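Local coordinates for period circadian protein homolog 2 (Mus musculus, PDB 3GDI) that acts in the mammalian circadian clock as a transcription regulator, with tandem PAS domains that probably mediate its association with itself and other clock proteins, at residues E240-F251 / I262-L273; R183-L191 / N274-P282. One frame throughout, in Å; residues are numbered along the deposited sequence.

Contact 1 of 2, residues E240-F251 / I262-L273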
loop_
_atom_site.group_PDB
_atom_site.type_symbol
_atom_site.label_atom_id
_atom_site.label_comp_id
_atom_site.label_asym_id
_atom_site.label_seq_id
_atom_site.Cartn_x
_atom_site.Cartn_y
_atom_site.Cartn_z
ATOM N N GLU A 240 16.185 -14.068 -14.694
ATOM C CA GLU A 240 16.859 -15.222 -14.127
ATOM C C GLU A 240 16.235 -15.553 -12.782
ATOM O O GLU A 240 15.795 -14.658 -12.060
ATOM C CB GLU A 240 18.335 -14.898 -13.927
ATOM C CG GLU A 240 19.274 -16.020 -14.234
ATOM C CD GLU A 240 20.258 -15.627 -15.304
ATOM O OE1 GLU A 240 19.831 -15.465 -16.468
ATOM O OE2 GLU A 240 21.454 -15.465 -14.985
ATOM N N TYR A 241 16.222 -16.840 -12.446
ATOM C CA TYR A 241 15.665 -17.322 -11.188
ATOM C C TYR A 241 16.719 -17.540 -10.109
ATOM O O TYR A 241 17.831 -17.956 -10.405
ATOM C CB TYR A 241 14.963 -18.653 -11.411
ATOM C CG TYR A 241 13.655 -18.549 -12.134
ATOM C CD1 TYR A 241 12.498 -18.156 -11.462
ATOM C CD2 TYR A 241 13.572 -18.819 -13.499
ATOM C CE1 TYR A 241 11.288 -18.033 -12.134
ATOM C CE2 TYR A 241 12.363 -18.695 -14.179
ATOM C CZ TYR A 241 11.229 -18.303 -13.490
ATOM O OH TYR A 241 10.033 -18.189 -14.159
ATOM N N ILE A 242 16.364 -17.250 -8.861
ATOM C CA ILE A 242 17.258 -17.502 -7.742
ATOM C C ILE A 242 16.525 -18.541 -6.896
ATOM O O ILE A 242 15.293 -18.570 -6.871
ATOM C CB ILE A 242 17.536 -16.232 -6.893
ATOM C CG1 ILE A 242 16.221 -15.608 -6.411
ATOM C CG2 ILE A 242 18.375 -15.247 -7.699
ATOM C CD1 ILE A 242 16.411 -14.433 -5.447
ATOM N N THR A 243 17.272 -19.415 -6.234
ATOM C CA THR A 243 16.664 -20.455 -5.420
ATOM C C THR A 243 16.564 -20.006 -3.985
ATOM O O THR A 243 17.559 -19.650 -3.359
ATOM C CB THR A 243 17.472 -21.755 -5.505
ATOM O OG1 THR A 243 17.420 -22.238 -6.851
ATOM C CG2 THR A 243 16.920 -22.811 -4.568
ATOM N N LEU A 244 15.346 -20.040 -3.463
ATOM C CA LEU A 244 15.084 -19.613 -2.101
ATOM C C LEU A 244 14.798 -20.727 -1.102
ATOM O O LEU A 244 14.295 -21.795 -1.455
ATOM C CB LEU A 244 13.896 -18.651 -2.100
ATOM C CG LEU A 244 14.042 -17.244 -2.687
ATOM C CD1 LEU A 244 14.878 -17.267 -3.937
ATOM C CD2 LEU A 244 12.658 -16.689 -2.972
ATOM N N ASP A 245 15.158 -20.453 0.147
ATOM C CA ASP A 245 14.896 -21.321 1.289
ATOM C C ASP A 245 13.946 -20.387 2.030
ATOM O O ASP A 245 14.336 -19.296 2.453
ATOM C CB ASP A 245 16.157 -21.567 2.125
ATOM C CG ASP A 245 17.080 -22.599 1.501
ATOM O OD1 ASP A 245 18.165 -22.867 2.070
ATOM O OD2 ASP A 245 16.723 -23.149 0.441
ATOM N N THR A 246 12.695 -20.799 2.176
ATOM C CA THR A 246 11.726 -19.925 2.797
ATOM C C THR A 246 11.086 -20.387 4.077
ATOM O O THR A 246 10.897 -21.576 4.310
ATOM C CB THR A 246 10.598 -19.606 1.804
ATOM O OG1 THR A 246 11.158 -19.032 0.613
ATOM C CG2 THR A 246 9.607 -18.635 2.420
ATOM N N SER A 247 10.752 -19.408 4.902
ATOM C CA SER A 247 10.071 -19.637 6.163
ATOM C C SER A 247 8.748 -18.879 6.009
ATOM O O SER A 247 8.745 -17.689 5.715
ATOM C CB SER A 247 10.885 -19.063 7.314
ATOM O OG SER A 247 10.059 -18.866 8.449
ATOM N N TRP A 248 7.632 -19.571 6.190
ATOM C CA TRP A 248 6.329 -18.945 6.029
ATOM C C TRP A 248 5.540 -18.730 7.320
ATOM O O TRP A 248 5.578 -19.556 8.232
ATOM C CB TRP A 248 5.468 -19.758 5.063
ATOM C CG TRP A 248 6.001 -19.817 3.666
ATOM C CD1 TRP A 248 6.679 -20.854 3.089
ATOM C CD2 TRP A 248 5.929 -18.776 2.671
ATOM N NE1 TRP A 248 7.035 -20.524 1.798
ATOM C CE2 TRP A 248 6.590 -19.253 1.519
ATOM C CE3 TRP A 248 5.374 -17.484 2.649
ATOM C CZ2 TRP A 248 6.717 -18.486 0.356
ATOM C CZ3 TRP A 248 5.501 -16.721 1.498
ATOM C CH2 TRP A 248 6.170 -17.226 0.365
ATOM N N SER A 249 4.813 -17.613 7.374
ATOM C CA SER A 249 3.995 -17.279 8.533
ATOM C C SER A 249 2.798 -16.405 8.128
ATOM O O SER A 249 2.670 -16.000 6.967
ATOM C CB SER A 249 4.841 -16.557 9.577
ATOM O OG SER A 249 4.173 -16.541 10.828
ATOM N N SER A 250 1.912 -16.114 9.074
ATOM C CA SER A 250 0.754 -15.291 8.757
ATOM C C SER A 250 0.365 -14.395 9.910
ATOM O O SER A 250 0.698 -14.672 11.059
ATOM C CB SER A 250 -0.446 -16.175 8.409
ATOM O OG SER A 250 -0.703 -17.094 9.452
ATOM N N PHE A 251 -0.317 -13.301 9.591
ATOM C CA PHE A 251 -0.814 -12.408 10.617
ATOM C C PHE A 251 -2.313 -12.697 10.652
ATOM O O PHE A 251 -2.993 -12.574 9.637
ATOM C CB PHE A 251 -0.545 -10.943 10.259
ATOM C CG PHE A 251 0.913 -10.550 10.347
ATOM C CD1 PHE A 251 1.728 -11.059 11.360
ATOM C CD2 PHE A 251 1.463 -9.650 9.440
ATOM C CE1 PHE A 251 3.073 -10.671 11.472
ATOM C CE2 PHE A 251 2.799 -9.255 9.538
ATOM C CZ PHE A 251 3.608 -9.767 10.559
ATOM N N ILE A 262 0.178 -12.725 4.656
ATOM C CA ILE A 262 1.020 -13.915 4.632
ATOM C C ILE A 262 2.407 -13.303 4.558
ATOM O O ILE A 262 2.650 -12.487 3.673
ATOM C CB ILE A 262 0.829 -14.737 3.352
ATOM C CG1 ILE A 262 -0.631 -15.189 3.213
ATOM C CG2 ILE A 262 1.786 -15.925 3.366
ATOM C CD1 ILE A 262 -0.999 -16.353 4.116
ATOM N N ILE A 263 3.306 -13.658 5.476
ATOM C CA ILE A 263 4.662 -13.115 5.454
ATOM C C ILE A 263 5.699 -14.190 5.237
ATOM O O ILE A 263 5.629 -15.258 5.841
ATOM C CB ILE A 263 5.023 -12.410 6.751
ATOM C CG1 ILE A 263 4.572 -13.258 7.937
ATOM C CG2 ILE A 263 4.412 -11.041 6.772
ATOM C CD1 ILE A 263 4.813 -12.609 9.287
ATOM N N GLY A 264 6.670 -13.902 4.379
ATOM C CA GLY A 264 7.716 -14.863 4.105
ATOM C C GLY A 264 9.084 -14.252 4.334
ATOM O O GLY A 264 9.316 -13.084 4.032
ATOM N N ARG A 265 9.994 -15.043 4.890
ATOM C CA ARG A 265 11.351 -14.584 5.141
ATOM C C ARG A 265 12.208 -15.474 4.281
ATOM O O ARG A 265 12.345 -16.659 4.559
ATOM C CB ARG A 265 11.728 -14.770 6.603
ATOM C CG ARG A 265 13.092 -14.207 6.916
ATOM C CD ARG A 265 13.462 -14.455 8.333
ATOM N NE ARG A 265 14.439 -13.484 8.800
ATOM C CZ ARG A 265 15.744 -13.712 8.861
ATOM N NH1 ARG A 265 16.227 -14.887 8.476
ATOM N NH2 ARG A 265 16.560 -12.765 9.318
ATOM N N HIS A 266 12.794 -14.896 3.245
ATOM C CA HIS A 266 13.580 -15.664 2.303
ATOM C C HIS A 266 15.086 -15.579 2.403
ATOM O O HIS A 266 15.648 -14.537 2.725
ATOM C CB HIS A 266 13.162 -15.278 0.889
ATOM C CG HIS A 266 11.680 -15.228 0.699
ATOM N ND1 HIS A 266 10.980 -14.045 0.622
ATOM C CD2 HIS A 266 10.760 -16.216 0.619
ATOM C CE1 HIS A 266 9.691 -14.306 0.502
ATOM N NE2 HIS A 266 9.530 -15.616 0.497
ATOM N N LYS A 267 15.730 -16.697 2.105
ATOM C CA LYS A 267 17.178 -16.776 2.116
ATOM C C LYS A 267 17.539 -17.310 0.745
ATOM O O LYS A 267 17.135 -18.419 0.376
ATOM C CB LYS A 267 17.648 -17.736 3.207
ATOM C CG LYS A 267 19.060 -17.457 3.701
ATOM C CD LYS A 267 20.074 -18.453 3.142
ATOM C CE LYS A 267 19.927 -19.826 3.801
ATOM N NZ LYS A 267 20.747 -20.875 3.126
ATOM N N VAL A 268 18.261 -16.510 -0.032
ATOM C CA VAL A 268 18.647 -16.958 -1.356
ATOM C C VAL A 268 19.854 -17.858 -1.210
ATOM O O VAL A 268 20.946 -17.422 -0.854
ATOM C CB VAL A 268 18.924 -15.768 -2.333
ATOM C CG1 VAL A 268 18.921 -14.462 -1.586
ATOM C CG2 VAL A 268 20.223 -15.979 -3.088
ATOM N N ARG A 269 19.626 -19.139 -1.465
ATOM C CA ARG A 269 20.662 -20.144 -1.350
ATOM C C ARG A 269 21.495 -20.213 -2.631
ATOM O O ARG A 269 22.681 -20.559 -2.595
ATOM C CB ARG A 269 20.016 -21.492 -1.055
ATOM C CG ARG A 269 20.934 -22.477 -0.362
ATOM C CD ARG A 269 20.205 -23.788 -0.162
ATOM N NE ARG A 269 19.740 -24.319 -1.441
ATOM C CZ ARG A 269 18.709 -25.144 -1.563
ATOM N NH1 ARG A 269 18.039 -25.522 -0.482
ATOM N NH2 ARG A 269 18.350 -25.597 -2.757
ATOM N N VAL A 270 20.871 -19.886 -3.758
ATOM C CA VAL A 270 21.565 -19.886 -5.044
ATOM C C VAL A 270 21.176 -18.653 -5.852
ATOM O O VAL A 270 20.040 -18.521 -6.296
ATOM C CB VAL A 270 21.240 -21.155 -5.868
ATOM C CG1 VAL A 270 21.995 -21.120 -7.178
ATOM C CG2 VAL A 270 21.608 -22.402 -5.077
ATOM N N GLY A 271 22.126 -17.741 -6.017
ATOM C CA GLY A 271 21.880 -16.527 -6.774
ATOM C C GLY A 271 21.711 -16.834 -8.243
ATOM O O GLY A 271 21.789 -17.997 -8.639
ATOM N N PRO A 272 21.491 -15.808 -9.083
ATOM C CA PRO A 272 21.304 -15.971 -10.529
ATOM C C PRO A 272 22.608 -16.252 -11.283
ATOM O O PRO A 272 23.699 -16.124 -10.726
ATOM C CB PRO A 272 20.679 -14.641 -10.936
ATOM C CG PRO A 272 21.414 -13.671 -10.063
ATOM C CD PRO A 272 21.448 -14.379 -8.707
ATOM N N LEU A 273 22.488 -16.629 -12.552
ATOM C CA LEU A 273 23.659 -16.920 -13.365
ATOM C C LEU A 273 24.360 -15.615 -13.741
ATOM O O LEU A 273 25.584 -15.566 -13.817
ATOM C CB LEU A 273 23.245 -17.685 -14.623
ATOM C CG LEU A 273 24.334 -18.488 -15.341
ATOM C CD1 LEU A 273 24.972 -19.460 -14.353
ATOM C CD2 LEU A 273 23.732 -19.236 -16.531
#
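Thr-243 meets both Arg-269 and Val-270 at a classic beta bulge. Thr-243 O accepts from Arg-269 N at 2.8 Å and, more weakly, from Val-270 N at 3.3 Å, while Thr-243 N donates to Val-270 O (2.9 Å). Beyond the bulge the pairing is regular: Asp-245 with Lys-267, Ser-247 with Arg-265 and Ser-249 with Ile-263 each exchange two backbone bonds. The residues alternating with them, Ile-242, Leu-244, Thr-246 and Trp-248, bond by their backbones to strand 227-235. Ser-249 OG is taken up by Gly-224 O, whereas the buried Thr-246 OG1 has no partner in the model.

Both carboxylate oxygens of Asp-245 face a cation. Asp-245 OD2 forms a salt bridge with Arg-269 NH1 at 2.9 Å, the guanidinium plane turned 70° from the carboxylate; the arginine chain, bent at chi3 (58°), crosses the Asp-245 side chain at about a right angle. Asp-245 OD1 has the longer, weak bridge to Lys-267 NZ at 3.4 Å. At the far end Ile-263 CD1 lies over one face of the Phe-251 ring, 3.7 Å from its centroid, and the Phe-251 ring of the second subunit meets it nearly parallel. This is the hairpin of the fourth and fifth strands of the antiparallel PAS-fold sheet, order 2-1-5-4-3.

Contact 2 of 2, residues R183-L191 / N274-P282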
loop_
_atom_site.group_PDB
_atom_site.type_symbol
_atom_site.label_atom_id
_atom_site.label_comp_id
_atom_site.label_asym_id
_atom_site.label_seq_id
_atom_site.Cartn_x
_atom_site.Cartn_y
_atom_site.Cartn_z
ATOM N N ARG A 183 15.827 -5.070 1.757
ATOM C CA ARG A 183 16.907 -6.006 1.482
ATOM C C ARG A 183 16.662 -6.770 0.192
ATOM O O ARG A 183 17.581 -7.366 -0.373
ATOM C CB ARG A 183 17.071 -6.987 2.647
ATOM C CG ARG A 183 17.378 -6.319 3.984
ATOM C CD ARG A 183 17.501 -7.332 5.126
ATOM N NE ARG A 183 16.260 -8.066 5.368
ATOM C CZ ARG A 183 16.092 -8.962 6.339
ATOM N NH1 ARG A 183 17.086 -9.239 7.167
ATOM N NH2 ARG A 183 14.929 -9.584 6.482
ATOM N N ALA A 184 15.421 -6.737 -0.278
ATOM C CA ALA A 184 15.038 -7.441 -1.496
ATOM C C ALA A 184 15.504 -6.763 -2.781
ATOM O O ALA A 184 15.826 -7.444 -3.760
ATOM C CB ALA A 184 13.521 -7.618 -1.537
ATOM N N VAL A 185 15.539 -5.433 -2.795
ATOM C CA VAL A 185 15.949 -4.732 -4.004
ATOM C C VAL A 185 17.291 -5.243 -4.528
ATOM O O VAL A 185 17.409 -5.616 -5.692
ATOM C CB VAL A 185 16.018 -3.208 -3.782
ATOM C CG1 VAL A 185 16.463 -2.533 -5.058
ATOM C CG2 VAL A 185 14.648 -2.670 -3.369
ATOM N N PRO A 186 18.319 -5.283 -3.671
ATOM C CA PRO A 186 19.625 -5.769 -4.129
ATOM C C PRO A 186 19.644 -7.259 -4.498
ATOM O O PRO A 186 20.501 -7.706 -5.261
ATOM C CB PRO A 186 20.544 -5.465 -2.941
ATOM C CG PRO A 186 19.895 -4.289 -2.309
ATOM C CD PRO A 186 18.438 -4.660 -2.343
ATOM N N LEU A 187 18.712 -8.040 -3.966
ATOM C CA LEU A 187 18.713 -9.468 -4.279
ATOM C C LEU A 187 17.773 -9.858 -5.419
ATOM O O LEU A 187 17.852 -10.972 -5.930
ATOM C CB LEU A 187 18.370 -10.279 -3.022
ATOM C CG LEU A 187 19.350 -10.189 -1.843
ATOM C CD1 LEU A 187 18.720 -10.789 -0.610
ATOM C CD2 LEU A 187 20.642 -10.904 -2.184
ATOM N N LEU A 188 16.898 -8.941 -5.832
ATOM C CA LEU A 188 15.947 -9.246 -6.898
ATOM C C LEU A 188 16.061 -8.397 -8.152
ATOM O O LEU A 188 15.763 -8.865 -9.243
ATOM C CB LEU A 188 14.518 -9.146 -6.366
ATOM C CG LEU A 188 14.127 -10.129 -5.264
ATOM C CD1 LEU A 188 12.665 -9.925 -4.958
ATOM C CD2 LEU A 188 14.398 -11.570 -5.698
ATOM N N GLY A 189 16.486 -7.152 -8.006
ATOM C CA GLY A 189 16.591 -6.291 -9.172
ATOM C C GLY A 189 15.378 -5.382 -9.324
ATOM O O GLY A 189 15.435 -4.374 -10.038
ATOM N N TYR A 190 14.278 -5.732 -8.660
ATOM C CA TYR A 190 13.076 -4.912 -8.728
ATOM C C TYR A 190 13.077 -3.892 -7.610
ATOM O O TYR A 190 13.686 -4.114 -6.568
ATOM C CB TYR A 190 11.807 -5.746 -8.540
ATOM C CG TYR A 190 11.543 -6.814 -9.562
ATOM C CD1 TYR A 190 11.726 -8.162 -9.248
ATOM C CD2 TYR A 190 11.046 -6.490 -10.821
ATOM C CE1 TYR A 190 11.409 -9.161 -10.163
ATOM C CE2 TYR A 190 10.729 -7.479 -11.749
ATOM C CZ TYR A 190 10.908 -8.809 -11.415
ATOM O OH TYR A 190 10.563 -9.789 -12.322
ATOM N N LEU A 191 12.389 -2.776 -7.828
ATOM C CA LEU A 191 12.238 -1.766 -6.786
ATOM C C LEU A 191 10.873 -2.106 -6.158
ATOM O O LEU A 191 9.978 -2.619 -6.841
ATOM C CB LEU A 191 12.247 -0.366 -7.388
ATOM C CG LEU A 191 13.564 0.015 -8.085
ATOM C CD1 LEU A 191 13.548 1.519 -8.408
ATOM C CD2 LEU A 191 14.759 -0.320 -7.182
ATOM N N ASN A 274 23.573 -14.565 -13.977
ATOM C CA ASN A 274 24.090 -13.238 -14.320
ATOM C C ASN A 274 24.009 -12.382 -13.062
ATOM O O ASN A 274 22.918 -12.094 -12.571
ATOM C CB ASN A 274 23.245 -12.590 -15.415
ATOM C CG ASN A 274 23.675 -11.156 -15.719
ATOM O OD1 ASN A 274 22.937 -10.392 -16.345
ATOM N ND2 ASN A 274 24.879 -10.790 -15.280
ATOM N N GLU A 275 25.168 -11.966 -12.563
ATOM C CA GLU A 275 25.264 -11.178 -11.342
ATOM C C GLU A 275 24.591 -9.811 -11.302
ATOM O O GLU A 275 24.244 -9.338 -10.222
ATOM C CB GLU A 275 26.732 -11.029 -10.944
ATOM C CG GLU A 275 27.407 -12.356 -10.664
ATOM C CD GLU A 275 28.868 -12.207 -10.284
ATOM O OE1 GLU A 275 29.620 -11.541 -11.037
ATOM O OE2 GLU A 275 29.260 -12.761 -9.234
ATOM N N ASP A 276 24.419 -9.156 -12.445
ATOM C CA ASP A 276 23.759 -7.848 -12.432
ATOM C C ASP A 276 22.263 -8.111 -12.474
ATOM O O ASP A 276 21.680 -8.323 -13.541
ATOM C CB ASP A 276 24.158 -6.998 -13.636
ATOM C CG ASP A 276 23.674 -5.567 -13.511
ATOM O OD1 ASP A 276 22.557 -5.360 -12.987
ATOM O OD2 ASP A 276 24.404 -4.647 -13.941
ATOM N N VAL A 277 21.644 -8.092 -11.302
ATOM C CA VAL A 277 20.229 -8.377 -11.194
ATOM C C VAL A 277 19.317 -7.235 -11.659
ATOM O O VAL A 277 18.110 -7.423 -11.827
ATOM C CB VAL A 277 19.903 -8.791 -9.750
ATOM C CG1 VAL A 277 19.923 -7.583 -8.836
ATOM C CG2 VAL A 277 18.592 -9.522 -9.713
ATOM N N PHE A 278 19.896 -6.061 -11.896
ATOM C CA PHE A 278 19.121 -4.908 -12.352
ATOM C C PHE A 278 18.991 -4.810 -13.870
ATOM O O PHE A 278 18.144 -4.068 -14.378
ATOM C CB PHE A 278 19.720 -3.617 -11.797
ATOM C CG PHE A 278 19.541 -3.470 -10.320
ATOM C CD1 PHE A 278 18.270 -3.305 -9.780
ATOM C CD2 PHE A 278 20.630 -3.564 -9.460
ATOM C CE1 PHE A 278 18.077 -3.241 -8.409
ATOM C CE2 PHE A 278 20.450 -3.500 -8.088
ATOM C CZ PHE A 278 19.164 -3.339 -7.558
ATOM N N ALA A 279 19.822 -5.556 -14.592
ATOM C CA ALA A 279 19.769 -5.554 -16.049
ATOM C C ALA A 279 18.350 -5.912 -16.479
ATOM O O ALA A 279 17.518 -6.271 -15.645
ATOM C CB ALA A 279 20.755 -6.564 -16.604
ATOM N N ALA A 280 18.072 -5.818 -17.776
ATOM C CA ALA A 280 16.746 -6.139 -18.293
ATOM C C ALA A 280 16.726 -7.547 -18.875
ATOM O O ALA A 280 17.763 -8.074 -19.264
ATOM C CB ALA A 280 16.354 -5.136 -19.357
ATOM N N PRO A 281 15.543 -8.182 -18.925
ATOM C CA PRO A 281 15.407 -9.538 -19.469
ATOM C C PRO A 281 15.202 -9.537 -20.986
ATOM O O PRO A 281 14.484 -8.692 -21.525
ATOM C CB PRO A 281 14.187 -10.073 -18.732
ATOM C CG PRO A 281 13.317 -8.868 -18.670
ATOM C CD PRO A 281 14.294 -7.767 -18.260
ATOM N N PRO A 282 15.844 -10.481 -21.695
ATOM C CA PRO A 282 15.708 -10.564 -23.153
ATOM C C PRO A 282 14.363 -11.167 -23.555
ATOM O O PRO A 282 14.251 -11.812 -24.602
ATOM C CB PRO A 282 16.878 -11.461 -23.563
ATOM C CG PRO A 282 17.867 -11.289 -22.443
ATOM C CD PRO A 282 16.971 -11.305 -21.236
#
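Phe-278 lies against the end of helix 184-188, its ring edge turned to Gly-189. From CB the side chain leaves with CG anti to the carbonyl carbon (chi1 -69°), which swings the ring back over the helix end. Phe-278 CD1 comes first, 3.0 Å from Gly-189 O, which sits at the ring edge near its plane. Phe-278 CE1 runs past Gly-189 O at 3.3 Å and also touches Gly-189 CA. At the tip, Phe-278 CZ approaches Val-185 O obliquely at 3.4 Å and meets Val-185 CG1 edge-on at 3.8 Å. A serine here would probably leave Val-185 CG1 without this aromatic neighbour and open a gap beside Gly-189.

An Asx turn bends the loop here: Asp-276 OD1 accepts from Phe-278 N at 3.0 Å and more weakly from Ala-279 N, at the start of a type I beta turn from Asp-276 to Ala-279. Val-277, inside that turn, straddles the peptide between Leu-188 and Gly-189. Its CG2 presses on Leu-188 O, and Val-277 CG1 packs on Gly-189 N at 3.6 Å while also lying off-centre over one face of the Phe-278 ring. Val-277 O receives a CA-H...O contact from Gly-189 CA (3.3 Å). Gly-189 leaves the helix with positive phi (98°), and a CB there would collide with Val-277 O. Val-185 and Leu-191 also touch Phe-105 of strand 104-108, a strand of the other PAS sheet.

After the N-terminal PAS sheet and the first two strands of the second one, the chain reaches 183-191, the first half of contact 2. It then runs through further short helices, helix 209-221 and strand 227-235 to 240-251, turns, and comes back along 262-273, so contact 1 closes a short hairpin. The chain goes straight on into 274-282, which returns to helix 184-188; contact 2 thus closes the long loop that encloses contact 1. The centres lie about 15 Å apart, yet the two touch: Glu-240 OE2 probably hydrogen-bonds to Asn-274 N, and Ile-242 CD1 packs on Leu-188 CD2. Together they tie the hairpin and the loop leading toward helix 291-303 to helix 184-188.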